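PDB 2B7U: charybdin, which is a single-chain ribosome-inactivating protein of the plant Charybdis maritima. Local coordinates for residues L92-P97 with E109-G114; A121-Q126 with D153-L158. All blocks are in the same frame, centred on the assembly; numbering follows the deposited sequence.

How the contacts relate
Contact 1 adds the last strand, 109-110, to the edge of the six-stranded mixed sheet. Contact 2 seats the end of helix 117-124 on helix 151-170. The two follow in series along the chain, since strand 109-110 runs on through a short connection into helix 117-124. Their centres are about 13 Å apart, on the same side of the chain's centre. They also touch. Phe-113 CD2 lies 3.6 Å from Ala-123 CB, and Phe-113 CE1 lies 3.8 Å from Leu-158 CD1. Leu-111 CD2 is 3.7 Å from Arg-154 NH1. Phe-113 of contact 1 thus packs against both helices of contact 2.

Contact 1. Residues L92-P97 with E109-G114; sequences LELERP and ELLEFG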
loop_
_atom_site.group_PDB
_atom_site.type_symbol
_atom_site.label_atom_id
_atom_site.label_comp_id
_atom_site.label_asym_id
_atom_site.label_seq_id
_atom_site.Cartn_x
_atom_site.Cartn_y
_atom_site.Cartn_z
ATOM N N LEU A 92 -3.385 -16.868 5.545
ATOM C CA LEU A 92 -3.056 -17.076 4.145
ATOM C C LEU A 92 -1.958 -16.100 3.803
ATOM O O LEU A 92 -2.018 -14.951 4.218
ATOM C CB LEU A 92 -4.249 -16.767 3.251
ATOM C CG LEU A 92 -5.442 -17.719 3.216
ATOM C CD1 LEU A 92 -4.969 -19.101 2.824
ATOM C CD2 LEU A 92 -6.190 -17.716 4.522
ATOM N N GLU A 93 -0.980 -16.546 3.021
ATOM C CA GLU A 93 0.170 -15.734 2.687
ATOM C C GLU A 93 0.400 -15.678 1.179
ATOM O O GLU A 93 0.357 -16.709 0.503
ATOM C CB GLU A 93 1.406 -16.313 3.411
ATOM C CG GLU A 93 2.696 -15.631 3.082
ATOM C CD GLU A 93 3.865 -16.068 3.941
ATOM O OE1 GLU A 93 5.011 -15.744 3.533
ATOM O OE2 GLU A 93 3.655 -16.707 4.996
ATOM N N LEU A 94 0.678 -14.481 0.672
ATOM C CA LEU A 94 0.927 -14.250 -0.745
ATOM C C LEU A 94 2.344 -14.675 -1.090
ATOM O O LEU A 94 3.263 -14.518 -0.295
ATOM C CB LEU A 94 0.720 -12.770 -1.102
ATOM C CG LEU A 94 -0.756 -12.340 -1.136
ATOM C CD1 LEU A 94 -1.325 -12.083 0.247
ATOM C CD2 LEU A 94 -0.948 -11.077 -1.991
ATOM N N GLU A 95 2.505 -15.241 -2.273
ATOM C CA GLU A 95 3.817 -15.646 -2.769
ATOM C C GLU A 95 4.784 -14.472 -2.888
ATOM O O GLU A 95 4.358 -13.344 -2.951
ATOM C CB GLU A 95 3.654 -16.298 -4.150
ATOM C CG GLU A 95 2.976 -17.656 -4.126
ATOM C CD GLU A 95 2.545 -18.118 -5.516
ATOM O OE1 GLU A 95 2.226 -19.312 -5.689
ATOM O OE2 GLU A 95 2.502 -17.287 -6.437
ATOM N N ARG A 96 6.079 -14.804 -2.980
ATOM C CA ARG A 96 7.251 -13.895 -3.112
ATOM C C ARG A 96 8.098 -14.065 -1.853
ATOM O O ARG A 96 8.737 -15.097 -1.713
ATOM C CB ARG A 96 6.884 -12.442 -3.387
ATOM C CG ARG A 96 6.101 -12.242 -4.685
ATOM C CD ARG A 96 6.941 -12.349 -5.937
ATOM N NE ARG A 96 7.014 -11.051 -6.595
ATOM C CZ ARG A 96 5.966 -10.400 -7.102
ATOM N NH1 ARG A 96 4.738 -10.893 -7.017
ATOM N NH2 ARG A 96 6.153 -9.219 -7.674
ATOM N N PRO A 97 8.055 -13.108 -0.917
ATOM C CA PRO A 97 8.794 -13.000 0.348
ATOM C C PRO A 97 9.191 -14.301 1.052
ATOM O O PRO A 97 8.435 -15.273 1.051
ATOM N N GLU A 109 -0.837 -20.796 5.042
ATOM C CA GLU A 109 -1.048 -21.526 3.805
ATOM C C GLU A 109 -0.752 -20.553 2.666
ATOM O O GLU A 109 -1.253 -19.449 2.679
ATOM C CB GLU A 109 -2.503 -22.000 3.771
ATOM C CG GLU A 109 -2.984 -22.585 2.452
ATOM C CD GLU A 109 -4.305 -23.310 2.612
ATOM O OE1 GLU A 109 -5.297 -22.911 1.967
ATOM O OE2 GLU A 109 -4.371 -24.262 3.421
ATOM N N LEU A 110 0.103 -20.928 1.723
ATOM C CA LEU A 110 0.430 -20.051 0.627
ATOM C C LEU A 110 -0.684 -20.012 -0.389
ATOM O O LEU A 110 -1.195 -21.064 -0.811
ATOM C CB LEU A 110 1.719 -20.480 -0.069
ATOM C CG LEU A 110 2.975 -20.303 0.770
ATOM C CD1 LEU A 110 4.075 -21.247 0.252
ATOM C CD2 LEU A 110 3.419 -18.853 0.802
ATOM N N LEU A 111 -1.020 -18.801 -0.800
ATOM C CA LEU A 111 -1.956 -18.529 -1.888
ATOM C C LEU A 111 -1.258 -18.779 -3.222
ATOM O O LEU A 111 -0.016 -18.846 -3.296
ATOM C CB LEU A 111 -2.410 -17.070 -1.831
ATOM C CG LEU A 111 -3.168 -16.703 -0.556
ATOM C CD1 LEU A 111 -3.223 -15.197 -0.360
ATOM C CD2 LEU A 111 -4.574 -17.302 -0.613
ATOM N N GLU A 112 -2.057 -18.890 -4.279
ATOM C CA GLU A 112 -1.547 -19.168 -5.620
ATOM C C GLU A 112 -1.156 -17.903 -6.361
ATOM O O GLU A 112 -1.078 -17.892 -7.584
ATOM C CB GLU A 112 -2.603 -19.933 -6.429
ATOM C CG GLU A 112 -2.968 -21.257 -5.785
ATOM C CD GLU A 112 -3.990 -22.057 -6.585
ATOM O OE1 GLU A 112 -4.694 -22.901 -5.971
ATOM O OE2 GLU A 112 -4.061 -21.881 -7.828
ATOM N N PHE A 113 -0.889 -16.826 -5.633
ATOM C CA PHE A 113 -0.519 -15.571 -6.241
ATOM C C PHE A 113 0.300 -14.718 -5.300
ATOM O O PHE A 113 0.272 -14.917 -4.093
ATOM C CB PHE A 113 -1.774 -14.805 -6.722
ATOM C CG PHE A 113 -2.861 -14.648 -5.666
ATOM C CD1 PHE A 113 -2.873 -13.557 -4.817
ATOM C CD2 PHE A 113 -3.865 -15.596 -5.540
ATOM C CE1 PHE A 113 -3.893 -13.410 -3.850
ATOM C CE2 PHE A 113 -4.876 -15.470 -4.574
ATOM C CZ PHE A 113 -4.886 -14.369 -3.738
ATOM N N GLY A 114 1.066 -13.822 -5.898
ATOM C CA GLY A 114 1.824 -12.809 -5.189
ATOM C C GLY A 114 1.056 -11.510 -5.133
ATOM O O GLY A 114 -0.050 -11.431 -5.644
HETATM O O HOH W 1 1.596 -19.700 -8.199
#
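Leu-92 and Leu-111 meet at about a right angle, with Leu-92 CD1 3.9 Å from Leu-111 CD2. The other branch of Leu-111 turns to Leu-94, where Leu-111 CD1 and Leu-94 CD1 lie 3.7 Å apart. Leu-111 thus touches Leu-92 with CD2 and Leu-94 with CD1. Its CB also lies over one face of the Phe-113 ring, offset toward the rim. This is the tight, buried part of the contact.

The backbones beside it run parallel. Glu-93 bonds to segment 109-114 with both its N and its O. Glu-93 N donates to Glu-109 O at 2.9 Å, and Glu-93 O accepts from Leu-111 N at 2.8 Å. A third backbone bond, Glu-95 N to Phe-113 O at 2.9 Å, joins the segments past the end of the strands.

On the other face of the sheet, Leu-110 is exposed. It lies side by side with buried Glu-93 and points the same way, with Glu-93 CG 4.0 Å from Leu-110 CD2. The carboxylate of Glu-93 is held by Ser-108 OG and by the backbone N atoms of Leu-104 and Ile-105. Glu-95 marks the wetter end. Its CG lies beside the backbone N (chi1 -70°), and the chain beyond is extended, passing Leu-111 O. Glu-95 OE1 accepts a hydrogen bond from a water at 2.6 Å. That water also donates weakly to Glu-112 O.

Strand 91-93 is the link between strand 80-84, its antiparallel neighbour, and the outermost strand 109-110. Arg-154 of helix 151-170 packs against Leu-92 and Leu-111. Phe-113 reaches Leu-158 of the same helix and also touches Leu-120 and Ala-123 of helix 117-124.

Contact 2. Residues A121-Q126 with D153-L158; sequences AAAAQQ and DRARSL
Ala-123 and Ala-124 present their methyl groups to Ala-155 across the helix pair. Ala-155 CB lies 3.6 Å from Ala-123 CB and 3.9 Å from Ala-124 CB. It comes nearer still to the backbone, 3.5 Å from Ala-124 N. With only methyls between the backbones, Ala-124 CA and Ala-155 CA are 4.9 Å apart. Ala-124 CB also rests 3.8 Å from Arg-156 N.

Helix 117-124 ends here in a Schellman motif. Gln-125 is its C-prime residue, with positive phi. Gln-126 N returns to Ala-121 O, and Gln-125 N makes a weak bond to Ala-122 O. The turn brings Gln-126 back toward helix 151-170.

The side chain of Arg-156 can be followed outward. Its CB passes 4.3 Å from Ala-124 CB. CG is anti to the backbone N (chi1 -174°), and from there the chain runs extended to NE. CG and then CD approach Gln-126 OE1, CD to 3.5 Å. NE donates to the same oxygen at 3.0 Å. The oxygen lies near the guanidinium plane, but NE sits above the plane of the amide carbonyl. The amide and guanidinium planes are 57° apart. CZ is farther from OE1 than NE is. NH1 comes near Gln-126 NE2, but these two donors make no hydrogen bond with each other. Gln-126 NE2 bonds weakly to Asp-130 O instead.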
loop_
_atom_site.group_PDB
_atom_site.type_symbol
_atom_site.label_atom_id
_atom_site.label_comp_id
_atom_site.label_asym_id
_atom_site.label_seq_id
_atom_site.Cartn_x
_atom_site.Cartn_y
_atom_site.Cartn_z
ATOM N N ALA A 121 -4.657 -9.414 -10.386
ATOM C CA ALA A 121 -5.677 -9.273 -11.430
ATOM C C ALA A 121 -5.949 -10.597 -12.144
ATOM O O ALA A 121 -7.089 -10.915 -12.430
ATOM C CB ALA A 121 -5.250 -8.196 -12.445
ATOM N N ALA A 122 -4.900 -11.363 -12.425
ATOM C CA ALA A 122 -5.081 -12.681 -13.053
ATOM C C ALA A 122 -5.852 -13.629 -12.151
ATOM O O ALA A 122 -6.724 -14.338 -12.618
ATOM C CB ALA A 122 -3.747 -13.279 -13.416
ATOM N N ALA A 123 -5.508 -13.647 -10.862
ATOM C CA ALA A 123 -6.222 -14.487 -9.892
ATOM C C ALA A 123 -7.659 -14.009 -9.717
ATOM O O ALA A 123 -8.584 -14.807 -9.604
ATOM C CB ALA A 123 -5.495 -14.502 -8.552
ATOM N N ALA A 124 -7.844 -12.691 -9.702
ATOM C CA ALA A 124 -9.182 -12.113 -9.612
ATOM C C ALA A 124 -9.984 -12.262 -10.902
ATOM O O ALA A 124 -11.214 -12.127 -10.900
ATOM C CB ALA A 124 -9.087 -10.646 -9.238
ATOM N N GLN A 125 -9.288 -12.583 -11.986
ATOM C CA GLN A 125 -9.855 -12.614 -13.336
ATOM C C GLN A 125 -10.609 -11.311 -13.620
ATOM O O GLN A 125 -11.696 -11.317 -14.210
ATOM C CB GLN A 125 -10.711 -13.867 -13.534
ATOM C CG GLN A 125 -9.923 -15.136 -13.215
ATOM C CD GLN A 125 -10.729 -16.413 -13.350
ATOM O OE1 GLN A 125 -11.898 -16.385 -13.742
ATOM N NE2 GLN A 125 -10.096 -17.546 -13.036
ATOM N N GLN A 126 -10.006 -10.201 -13.188
ATOM C CA GLN A 126 -10.628 -8.884 -13.279
ATOM C C GLN A 126 -9.541 -7.826 -13.188
ATOM O O GLN A 126 -8.629 -7.961 -12.379
ATOM C CB GLN A 126 -11.635 -8.684 -12.146
ATOM C CG GLN A 126 -12.400 -7.358 -12.240
ATOM C CD GLN A 126 -13.652 -7.311 -11.377
ATOM O OE1 GLN A 126 -13.888 -8.180 -10.538
ATOM N NE2 GLN A 126 -14.468 -6.287 -11.583
ATOM N N ASP A 153 -12.563 -14.355 -5.291
ATOM C CA ASP A 153 -13.092 -13.502 -4.224
ATOM C C ASP A 153 -11.942 -12.974 -3.366
ATOM O O ASP A 153 -11.920 -11.791 -2.979
ATOM C CB ASP A 153 -14.005 -14.282 -3.277
ATOM C CG ASP A 153 -15.383 -14.610 -3.855
ATOM O OD1 ASP A 153 -15.785 -14.046 -4.876
ATOM O OD2 ASP A 153 -16.084 -15.445 -3.228
ATOM N N ARG A 154 -10.990 -13.855 -3.049
ATOM C CA ARG A 154 -9.866 -13.457 -2.198
ATOM C C ARG A 154 -9.005 -12.420 -2.897
ATOM O O ARG A 154 -8.678 -11.371 -2.320
ATOM C CB ARG A 154 -9.002 -14.650 -1.826
ATOM C CG ARG A 154 -9.696 -15.663 -0.930
ATOM C CD ARG A 154 -8.849 -16.929 -0.832
ATOM N NE ARG A 154 -9.224 -17.724 0.340
ATOM C CZ ARG A 154 -8.579 -18.805 0.770
ATOM N NH1 ARG A 154 -7.575 -19.335 0.087
ATOM N NH2 ARG A 154 -8.957 -19.375 1.910
ATOM N N ALA A 155 -8.650 -12.704 -4.141
ATOM C CA ALA A 155 -7.770 -11.805 -4.896
ATOM C C ALA A 155 -8.441 -10.447 -5.138
ATOM O O ALA A 155 -7.813 -9.383 -4.975
ATOM C CB ALA A 155 -7.367 -12.440 -6.194
ATOM N N ARG A 156 -9.723 -10.450 -5.487
ATOM C CA ARG A 156 -10.416 -9.193 -5.737
ATOM C C ARG A 156 -10.437 -8.350 -4.475
ATOM O O ARG A 156 -10.200 -7.135 -4.482
ATOM C CB ARG A 156 -11.845 -9.428 -6.211
ATOM C CG ARG A 156 -12.553 -8.134 -6.616
ATOM C CD ARG A 156 -14.004 -8.397 -7.005
ATOM N NE ARG A 156 -14.576 -7.281 -7.756
ATOM C CZ ARG A 156 -14.947 -6.122 -7.217
ATOM N NH1 ARG A 156 -15.457 -5.151 -7.988
ATOM N NH2 ARG A 156 -14.811 -5.934 -5.908
ATOM N N SER A 157 -10.732 -9.005 -3.362
ATOM C CA SER A 157 -10.824 -8.324 -2.109
ATOM C C SER A 157 -9.472 -7.752 -1.672
ATOM O O SER A 157 -9.418 -6.658 -1.097
ATOM C CB SER A 157 -11.371 -9.272 -1.059
ATOM O OG SER A 157 -12.680 -9.686 -1.409
ATOM N N LEU A 158 -8.397 -8.511 -1.900
ATOM C CA LEU A 158 -7.047 -8.020 -1.599
ATOM C C LEU A 158 -6.649 -6.823 -2.478
ATOM O O LEU A 158 -5.952 -5.906 -1.998
ATOM C CB LEU A 158 -6.032 -9.167 -1.695
ATOM C CG LEU A 158 -6.148 -10.233 -0.590
ATOM C CD1 LEU A 158 -5.258 -11.465 -0.896
ATOM C CD2 LEU A 158 -5.800 -9.689 0.818
#